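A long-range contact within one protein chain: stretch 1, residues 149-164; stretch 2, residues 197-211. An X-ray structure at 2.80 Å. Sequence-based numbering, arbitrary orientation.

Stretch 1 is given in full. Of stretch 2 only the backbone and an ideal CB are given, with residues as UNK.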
# COMPACT_ATOMS: atom_id res chain seq x y z
N SER A 149 -5.90 23.58 5.72
CA SER A 149 -4.73 23.74 4.85
C SER A 149 -4.62 22.50 3.94
O SER A 149 -4.85 21.37 4.40
CB SER A 149 -3.45 23.95 5.65
OG SER A 149 -3.07 22.77 6.32
N VAL A 150 -4.32 22.71 2.66
CA VAL A 150 -4.32 21.65 1.66
C VAL A 150 -2.96 21.48 1.01
O VAL A 150 -2.32 22.45 0.61
CB VAL A 150 -5.39 21.98 0.59
CG1 VAL A 150 -5.36 21.02 -0.58
CG2 VAL A 150 -6.79 22.01 1.20
N SER A 151 -2.54 20.23 0.90
CA SER A 151 -1.36 19.81 0.17
C SER A 151 -1.77 18.72 -0.79
O SER A 151 -2.82 18.09 -0.59
CB SER A 151 -0.26 19.35 1.11
OG SER A 151 -0.69 18.26 1.89
N SER A 152 -1.01 18.55 -1.88
CA SER A 152 -1.33 17.52 -2.86
C SER A 152 -0.07 16.92 -3.49
O SER A 152 1.03 17.50 -3.40
CB SER A 152 -2.21 18.08 -3.96
OG SER A 152 -1.52 19.09 -4.68
N CYS A 153 -0.27 15.77 -4.16
CA CYS A 153 0.78 15.08 -4.86
C CYS A 153 0.23 14.41 -6.09
O CYS A 153 -0.83 13.79 -6.05
CB CYS A 153 1.44 14.06 -3.94
SG CYS A 153 2.96 13.34 -4.61
N HIS A 154 0.99 14.48 -7.17
CA HIS A 154 0.70 13.75 -8.38
C HIS A 154 1.86 12.83 -8.62
O HIS A 154 3.00 13.31 -8.70
CB HIS A 154 0.46 14.71 -9.53
CG HIS A 154 -0.35 14.16 -10.66
ND1 HIS A 154 -1.24 14.96 -11.35
CD2 HIS A 154 -0.41 12.90 -11.17
CE1 HIS A 154 -1.77 14.19 -12.29
NE2 HIS A 154 -1.30 12.94 -12.22
N THR A 155 1.61 11.50 -8.66
CA THR A 155 2.65 10.47 -8.86
C THR A 155 2.48 9.81 -10.27
O THR A 155 1.37 9.45 -10.66
CB THR A 155 2.59 9.45 -7.74
OG1 THR A 155 2.67 10.11 -6.48
CG2 THR A 155 3.68 8.46 -7.82
N TYR A 156 3.57 9.70 -11.04
CA TYR A 156 3.53 9.11 -12.38
C TYR A 156 4.40 7.85 -12.41
O TYR A 156 5.49 7.87 -11.86
CB TYR A 156 3.98 10.13 -13.46
CG TYR A 156 3.19 11.43 -13.47
CD1 TYR A 156 3.56 12.50 -12.65
CD2 TYR A 156 2.11 11.61 -14.32
CE1 TYR A 156 2.88 13.71 -12.69
CE2 TYR A 156 1.40 12.81 -14.34
CZ TYR A 156 1.79 13.86 -13.53
OH TYR A 156 1.08 15.04 -13.52
N TYR A 157 3.92 6.77 -13.05
CA TYR A 157 4.67 5.50 -13.11
C TYR A 157 5.02 5.11 -14.52
O TYR A 157 4.17 5.13 -15.41
CB TYR A 157 3.86 4.34 -12.47
CG TYR A 157 3.59 4.54 -11.00
CD1 TYR A 157 4.54 4.21 -10.05
CD2 TYR A 157 2.43 5.16 -10.57
CE1 TYR A 157 4.34 4.47 -8.70
CE2 TYR A 157 2.20 5.43 -9.22
CZ TYR A 157 3.15 5.06 -8.28
OH TYR A 157 2.93 5.31 -6.95
N ASN A 158 6.27 4.69 -14.71
CA ASN A 158 6.78 4.27 -16.01
C ASN A 158 7.05 2.74 -16.01
O ASN A 158 7.62 2.23 -15.05
CB ASN A 158 8.05 5.05 -16.35
CG ASN A 158 8.58 4.71 -17.70
OD1 ASN A 158 9.31 3.72 -17.88
ND2 ASN A 158 8.20 5.50 -18.69
N TYR A 159 6.65 2.04 -17.11
CA TYR A 159 6.76 0.59 -17.32
C TYR A 159 7.50 0.25 -18.65
O TYR A 159 7.28 -0.84 -19.21
CB TYR A 159 5.35 -0.02 -17.35
CG TYR A 159 4.57 0.19 -16.08
CD1 TYR A 159 4.66 -0.72 -15.02
CD2 TYR A 159 3.70 1.27 -15.94
CE1 TYR A 159 3.95 -0.53 -13.84
CE2 TYR A 159 3.00 1.48 -14.76
CZ TYR A 159 3.12 0.58 -13.71
OH TYR A 159 2.40 0.78 -12.57
N ASP A 160 8.36 1.17 -19.15
CA ASP A 160 9.02 0.98 -20.45
C ASP A 160 9.98 -0.20 -20.43
O ASP A 160 10.18 -0.81 -21.48
CB ASP A 160 9.77 2.26 -20.88
CG ASP A 160 8.85 3.45 -21.12
OD1 ASP A 160 7.62 3.23 -21.34
OD2 ASP A 160 9.35 4.60 -21.09
N ASN A 161 10.55 -0.55 -19.27
CA ASN A 161 11.48 -1.68 -19.14
C ASN A 161 10.73 -3.02 -19.18
O ASN A 161 11.36 -4.06 -19.35
CB ASN A 161 12.33 -1.57 -17.86
CG ASN A 161 13.36 -0.45 -17.84
OD1 ASN A 161 13.57 0.27 -18.83
ND2 ASN A 161 14.07 -0.29 -16.70
N ASN A 162 9.38 -2.99 -19.05
CA ASN A 162 8.45 -4.13 -19.07
C ASN A 162 8.90 -5.24 -18.11
O ASN A 162 9.15 -6.38 -18.52
CB ASN A 162 8.24 -4.69 -20.49
CG ASN A 162 7.18 -3.96 -21.27
OD1 ASN A 162 7.27 -2.75 -21.55
ND2 ASN A 162 6.14 -4.69 -21.65
N ILE A 163 8.97 -4.87 -16.83
CA ILE A 163 9.30 -5.75 -15.71
C ILE A 163 8.00 -6.42 -15.28
O ILE A 163 7.02 -5.75 -14.96
CB ILE A 163 10.01 -4.97 -14.58
CG1 ILE A 163 11.37 -4.44 -15.11
CG2 ILE A 163 10.23 -5.89 -13.35
CD1 ILE A 163 11.94 -3.32 -14.39
N ASN A 164 7.99 -7.74 -15.36
CA ASN A 164 6.83 -8.55 -15.02
C ASN A 164 7.24 -9.62 -14.06
O ASN A 164 8.37 -10.11 -14.10
CB ASN A 164 6.18 -9.16 -16.27
CG ASN A 164 5.62 -8.10 -17.20
OD1 ASN A 164 4.56 -7.51 -16.95
ND2 ASN A 164 6.37 -7.80 -18.26
N UNK A 197 -2.11 -7.57 -11.93
CA UNK A 197 -1.36 -7.86 -10.70
C UNK A 197 0.04 -8.48 -11.08
O UNK A 197 0.66 -9.21 -10.30
CB UNK A 197 -2.16 -8.81 -9.81
N UNK A 198 0.57 -8.09 -12.26
CA UNK A 198 1.75 -8.61 -12.91
C UNK A 198 2.87 -7.58 -13.17
O UNK A 198 4.03 -7.95 -13.17
CB UNK A 198 1.33 -9.24 -14.24
N UNK A 199 2.53 -6.33 -13.51
CA UNK A 199 3.53 -5.32 -13.89
C UNK A 199 4.18 -4.65 -12.68
O UNK A 199 3.52 -4.49 -11.66
CB UNK A 199 2.88 -4.25 -14.77
N UNK A 200 5.46 -4.22 -12.82
CA UNK A 200 6.20 -3.46 -11.80
C UNK A 200 6.79 -2.19 -12.42
O UNK A 200 7.41 -2.29 -13.49
CB UNK A 200 7.31 -4.32 -11.18
N UNK A 201 6.62 -0.99 -11.81
CA UNK A 201 7.18 0.21 -12.42
C UNK A 201 8.70 0.26 -12.30
O UNK A 201 9.25 -0.09 -11.25
CB UNK A 201 6.57 1.46 -11.78
N UNK A 202 9.39 0.66 -13.37
CA UNK A 202 10.86 0.78 -13.34
C UNK A 202 11.27 2.15 -12.81
O UNK A 202 12.32 2.27 -12.18
CB UNK A 202 11.45 0.56 -14.73
N UNK A 203 10.44 3.18 -13.00
CA UNK A 203 10.72 4.55 -12.54
C UNK A 203 9.44 5.23 -12.02
O UNK A 203 8.33 4.92 -12.46
CB UNK A 203 11.33 5.38 -13.68
N UNK A 204 9.61 6.11 -11.02
CA UNK A 204 8.53 6.86 -10.37
C UNK A 204 8.93 8.33 -10.25
O UNK A 204 10.08 8.62 -9.87
CB UNK A 204 8.21 6.28 -8.99
N UNK A 205 7.97 9.23 -10.51
CA UNK A 205 8.10 10.68 -10.41
C UNK A 205 7.00 11.28 -9.55
O UNK A 205 5.83 10.91 -9.66
CB UNK A 205 8.08 11.31 -11.80
N UNK A 206 7.38 12.25 -8.69
CA UNK A 206 6.51 12.96 -7.76
C UNK A 206 6.47 14.44 -8.02
O UNK A 206 7.51 15.08 -8.00
CB UNK A 206 6.96 12.71 -6.32
N UNK A 207 5.27 15.00 -8.16
CA UNK A 207 5.15 16.44 -8.32
C UNK A 207 4.26 16.97 -7.20
O UNK A 207 3.05 16.78 -7.22
CB UNK A 207 4.59 16.80 -9.70
N UNK A 208 4.88 17.56 -6.18
CA UNK A 208 4.16 18.08 -5.03
C UNK A 208 3.69 19.49 -5.19
O UNK A 208 4.44 20.36 -5.67
CB UNK A 208 5.04 17.99 -3.78
N UNK A 209 2.45 19.72 -4.72
CA UNK A 209 1.79 21.01 -4.65
C UNK A 209 2.01 21.84 -5.93
O UNK A 209 2.43 23.01 -5.90
CB UNK A 209 2.29 21.78 -3.43
N UNK A 210 1.68 21.18 -7.06
CA UNK A 210 1.68 21.68 -8.42
C UNK A 210 3.05 22.27 -8.80
O UNK A 210 3.11 23.31 -9.48
CB UNK A 210 0.58 22.73 -8.59
N UNK A 211 4.12 21.58 -8.40
CA UNK A 211 5.47 21.98 -8.77
C UNK A 211 6.34 22.65 -7.74
O UNK A 211 7.50 22.93 -8.05
CB UNK A 211 5.37 22.93 -9.97

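Position 197 has nothing of stretch 1 within 5.5 Å of its ideal CB. It is R197, which makes no contact here.

At 198 the CB points sideways, 4.6 Å from N164 OD1. A small or polar residue would suit. T198 places CG2 3.2 Å from N164 OD1.

The CB of 199 lies 4.0 Å from Y159 CD1. A small apolar residue fits against that ring. The residue is A199.

At 200 the CB is 4.0 Å from I163 CG2, which favours an aliphatic side chain. L200 supplies one. L200 N donates to I163 O at 3.1 Å, and a water links L200 O to I163 N.

At 201 phi is -72°, and the CB sits 3.8 Å from Y157 CD1 and 3.9 Å from Y159 CE1. Proline or a compact apolar residue would suit. P201 packs CB on Y157 and sets CD 3.9 Å from Y159 CE1.

The CB of 202 points toward stretch 1, where the turn from Y159 to N162 offers backbone NH groups and N158 offers OD1. A short polar side chain fits, such as asparagine; aspartate or serine might serve in part. N202 OD1 accepts from N161 N at 3.1 Å, and N202 ND2 donates to N158 OD1 at 3.0 Å. N202 N donates to N158 O at 2.9 Å.

From 203 to 208 the backbone pairs antiparallel with stretch 1, and side chains alternate between faces.

At 203 the CB is 4.2 Å from N158 CB; many polar residues would do. D203 OD2 accepts from N202 ND2 (2.7 Å).

Position 204 faces Y157 and T155 CG2, so a branched aliphatic residue suits. I204 CG2 lies 3.6 Å from both Y157 CE1 and T155 CG2.

At 205 the nearest atom of stretch 1 to the ideal CB is Y156 O, at 4.3 Å. Stretch 1 does not demand glycine; alanine or serine would also suit. G205 O accepts from Y156 N at 2.9 Å.

Position 206 has C153 SG and T155 OG1 nearby. Apolar or aromatic residues suit. Y206 turns its ring edge to C153 SG, and its OH shares a water with Y157 OH.

Position 207 lies on the face of H154 and Y156; a small or medium residue fits. C207 N donates to H154 O at 2.9 Å.

At 208 C153 SG favours an apolar chain. M208, a selenomethionine, brings SE to 3.9 Å from C153 SG.

Position 209 has phi/psi of 43/53°, which suits asparagine or glycine, and S152 N is an available donor. N209 OD1 accepts from S152 N at 2.9 Å.

At 210 no atom of stretch 1 lies within 5.5 Å of the ideal CB. The left-handed phi/psi of 54/42° favours glycine, asparagine or aspartate, though others can adopt it. The residue is H210, whose ring lies with one face over S152 OG.

At 211 phi is 104°, which calls for glycine: G211.

Stretch 2 (197-211) RTALPNDIGYCMNHG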
# COMPACT_ATOMS: atom_id res chain seq x y z
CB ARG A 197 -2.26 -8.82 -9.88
CG ARG A 197 -1.94 -8.96 -8.41
CD ARG A 197 -2.97 -9.81 -7.65
NE ARG A 197 -3.14 -11.18 -8.17
CZ ARG A 197 -2.27 -12.17 -8.00
NH1 ARG A 197 -1.11 -11.96 -7.36
NH2 ARG A 197 -2.53 -13.38 -8.49
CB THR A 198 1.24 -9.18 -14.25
OG1 THR A 198 0.94 -10.54 -14.00
CG2 THR A 198 2.20 -9.06 -15.42
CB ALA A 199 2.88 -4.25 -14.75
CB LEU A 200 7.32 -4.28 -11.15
CG LEU A 200 6.88 -5.38 -10.17
CD1 LEU A 200 8.06 -6.29 -9.78
CD2 LEU A 200 6.16 -4.78 -8.98
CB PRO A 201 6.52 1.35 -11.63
CG PRO A 201 6.29 0.76 -10.28
CD PRO A 201 5.93 -0.67 -10.53
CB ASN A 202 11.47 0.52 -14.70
CG ASN A 202 10.84 1.21 -15.85
OD1 ASN A 202 9.90 0.72 -16.47
ND2 ASN A 202 11.45 2.28 -16.27
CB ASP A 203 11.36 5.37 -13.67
CG ASP A 203 12.76 4.86 -14.01
OD1 ASP A 203 13.70 5.13 -13.22
OD2 ASP A 203 12.91 4.15 -15.03
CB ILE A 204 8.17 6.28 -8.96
CG1 ILE A 204 8.09 4.73 -8.96
CG2 ILE A 204 6.89 6.96 -8.39
CD1 ILE A 204 8.26 4.09 -7.71
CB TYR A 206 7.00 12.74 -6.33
CG TYR A 206 7.01 11.29 -5.95
CD1 TYR A 206 5.87 10.66 -5.46
CD2 TYR A 206 8.17 10.53 -6.06
CE1 TYR A 206 5.88 9.32 -5.09
CE2 TYR A 206 8.19 9.19 -5.72
CZ TYR A 206 7.05 8.58 -5.24
OH TYR A 206 7.07 7.25 -4.94
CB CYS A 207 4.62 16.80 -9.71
SG CYS A 207 4.38 18.57 -9.99
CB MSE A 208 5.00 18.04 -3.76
CG MSE A 208 4.82 16.79 -2.95
SE MSE A 208 6.10 15.46 -3.51
CE MSE A 208 7.82 16.22 -2.86
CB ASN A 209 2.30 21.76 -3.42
CG ASN A 209 1.99 21.02 -2.17
OD1 ASN A 209 0.82 20.77 -1.86
ND2 ASN A 209 3.04 20.55 -1.50
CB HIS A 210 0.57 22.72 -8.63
CG HIS A 210 -0.71 22.33 -7.97
ND1 HIS A 210 -1.55 21.39 -8.54
CD2 HIS A 210 -1.24 22.75 -6.79
CE1 HIS A 210 -2.56 21.27 -7.69
NE2 HIS A 210 -2.42 22.08 -6.62
O HOH W 1 4.92 5.45 -5.07
O HOH W 2 15.19 2.80 -16.15
O HOH W 3 8.88 -1.78 -15.94
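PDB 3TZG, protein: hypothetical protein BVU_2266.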